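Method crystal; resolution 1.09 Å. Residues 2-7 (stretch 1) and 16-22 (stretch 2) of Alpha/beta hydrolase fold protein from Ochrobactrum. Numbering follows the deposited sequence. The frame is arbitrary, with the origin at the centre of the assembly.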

# COMPACT_ATOMS: atom_id res chain seq x y z
N THR A 2 13.10 14.57 12.57
CA THR A 2 13.50 13.29 13.10
C THR A 2 12.43 12.23 12.80
O THR A 2 11.29 12.44 13.10
CB THR A 2 13.62 13.47 14.60
OG1 THR A 2 14.46 14.61 14.88
CG2 THR A 2 14.23 12.33 15.16
N ILE A 3 12.83 11.14 12.19
CA ILE A 3 11.95 9.99 12.04
C ILE A 3 12.26 9.02 13.16
O ILE A 3 13.41 8.65 13.37
CB ILE A 3 12.15 9.28 10.70
CG1 ILE A 3 11.90 10.26 9.55
CG2 ILE A 3 11.22 8.08 10.59
CD1 ILE A 3 10.56 10.96 9.61
N ASN A 4 11.22 8.61 13.89
CA ASN A 4 11.40 7.68 14.98
C ASN A 4 11.17 6.25 14.53
O ASN A 4 10.09 5.91 14.05
CB ASN A 4 10.50 8.06 16.15
CG ASN A 4 10.94 9.35 16.82
OD1 ASN A 4 12.12 9.52 17.15
ND2 ASN A 4 10.01 10.28 17.01
N TYR A 5 12.21 5.44 14.67
CA TYR A 5 12.18 4.04 14.29
C TYR A 5 12.07 3.18 15.53
O TYR A 5 12.77 3.41 16.52
CB TYR A 5 13.47 3.68 13.54
CG TYR A 5 13.59 2.21 13.21
CD1 TYR A 5 13.16 1.73 11.98
CD2 TYR A 5 14.12 1.32 14.12
CE1 TYR A 5 13.26 0.39 11.67
CE2 TYR A 5 14.23 -0.03 13.82
CZ TYR A 5 13.79 -0.49 12.60
OH TYR A 5 13.89 -1.82 12.29
N HIS A 6 11.19 2.20 15.49
CA HIS A 6 11.13 1.24 16.58
C HIS A 6 10.52 -0.07 16.10
O HIS A 6 9.95 -0.13 15.02
CB HIS A 6 10.40 1.82 17.80
CG HIS A 6 8.95 2.14 17.57
ND1 HIS A 6 8.54 3.15 16.72
CD2 HIS A 6 7.83 1.60 18.09
CE1 HIS A 6 7.22 3.20 16.72
NE2 HIS A 6 6.76 2.28 17.55
N GLU A 7 10.68 -1.13 16.89
CA GLU A 7 10.21 -2.45 16.49
C GLU A 7 9.18 -2.98 17.46
O GLU A 7 9.27 -2.78 18.67
CB GLU A 7 11.40 -3.40 16.35
CG GLU A 7 12.35 -2.98 15.24
CD GLU A 7 13.68 -3.68 15.28
OE1 GLU A 7 13.97 -4.40 16.26
OE2 GLU A 7 14.45 -3.51 14.31
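Stretch 2 16-22: AVRESEG

Residues 16-19 of stretch 2 lie beside stretch 1 as a neighbouring antiparallel β-strand. Strands 4-7 and 16-19 are extended; stretch 2 leaves the extended conformation at Glu21. The axes of strand 4-7 and strand 16-19 approach to 4.7 Å, with 158° between their N-to-C directions. By CA atoms, Ile3 lies opposite Ser20 (4.9 Å between Ile3 CA and Ser20 CA) and Glu7 opposite Ala16 (4.5 Å between Glu7 CA and Ala16 CA).

Thr2 is exposed and touches Glu21. Thr2 CB is 3.6 Å from Glu21 OE1. Two waters join this pair. One donates to Thr2 O and accepts from Glu21 N; the other accepts from Thr2 N and donates to Glu21 OE1.

Ile3 CA makes a CA-H...O contact with Glu19 O at 3.6 Å. The side chain, m at both chi angles, brings Ile3 CD1 to 4.0 Å from Ser20 CA and Ile3 CG2 to 3.9 Å from Arg18 CB.

Asn4 forms a hydrogen-bonded pair with Glu19. Asn4 N donates to Glu19 O, and Glu19 N to Asn4 O, each at 2.8 Å. Asn4 ND2 also donates to Glu21 OE2 at 3.2 Å, and a water links ND2 to Ser20 O.

Tyr5 pairs with Arg18 without backbone hydrogen bonds, Tyr5 CA to Arg18 CA 4.5 Å. Tyr5 CA approaches Val17 O at 3.4 Å in a CA-H...O contact. Arg18 CG meets the ring edge, 4.2 Å from Tyr5 CD1. The t rotamer carries the ring along to Ala16, where Tyr5 CE1 is 3.7 Å from Ala16 CB. Tyr5 OH donates to Glu7 OE2 at 2.7 Å, within stretch 1.

His6 forms the second hydrogen-bonded pair, with Val17. His6 N donates to Val17 O at 2.9 Å, and Val17 N to His6 O at 2.8 Å. The side chains of both residues share a sheet face with Asn4 and Glu19.

Glu7 pairs with Ala16, again without backbone hydrogen bonds. Glu7 CG is 4.2 Å from Ala16 CA.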

# COMPACT_ATOMS: atom_id res chain seq x y z
N ALA A 16 9.06 -3.72 12.01
CA ALA A 16 9.71 -2.42 12.05
C ALA A 16 8.69 -1.32 11.74
O ALA A 16 7.87 -1.46 10.84
CB ALA A 16 10.84 -2.38 11.04
N VAL A 17 8.76 -0.22 12.49
CA VAL A 17 7.84 0.90 12.34
C VAL A 17 8.60 2.22 12.30
O VAL A 17 9.44 2.47 13.15
CB VAL A 17 6.83 0.96 13.51
CG1 VAL A 17 5.87 2.12 13.33
CG2 VAL A 17 6.07 -0.35 13.64
N ARG A 18 8.31 3.04 11.30
CA ARG A 18 8.85 4.39 11.21
C ARG A 18 7.71 5.36 11.46
O ARG A 18 6.64 5.19 10.89
CB ARG A 18 9.41 4.66 9.82
CG ARG A 18 10.55 3.77 9.43
CD ARG A 18 10.80 3.82 7.94
NE ARG A 18 11.66 2.71 7.55
CZ ARG A 18 11.24 1.47 7.37
NH1 ARG A 18 9.95 1.16 7.53
NH2 ARG A 18 12.10 0.52 7.02
N GLU A 19 7.95 6.38 12.27
CA GLU A 19 6.94 7.39 12.52
C GLU A 19 7.54 8.78 12.41
O GLU A 19 8.64 9.05 12.92
CB GLU A 19 6.32 7.24 13.91
CG GLU A 19 5.63 5.92 14.14
CD GLU A 19 4.94 5.85 15.49
OE1 GLU A 19 4.21 6.81 15.83
OE2 GLU A 19 5.12 4.85 16.20
N SER A 20 6.81 9.68 11.76
CA SER A 20 7.18 11.09 11.80
C SER A 20 6.73 11.70 13.14
O SER A 20 6.02 11.06 13.92
CB SER A 20 6.53 11.84 10.64
OG SER A 20 5.15 12.04 10.87
N GLU A 21 7.16 12.93 13.40
CA GLU A 21 6.81 13.61 14.65
C GLU A 21 5.64 14.57 14.48
O GLU A 21 5.40 15.40 15.35
CB GLU A 21 8.04 14.31 15.25
CG GLU A 21 9.10 13.31 15.72
CD GLU A 21 10.29 13.96 16.39
OE1 GLU A 21 10.69 15.06 15.95
OE2 GLU A 21 10.83 13.37 17.34
N GLY A 22 4.90 14.45 13.39
CA GLY A 22 3.73 15.28 13.18
C GLY A 22 2.72 15.15 14.31
O GLY A 22 2.49 14.06 14.83
O HOH W 1 9.17 14.02 11.85
O HOH W 2 10.90 16.10 13.51
O HOH W 3 7.29 9.92 16.31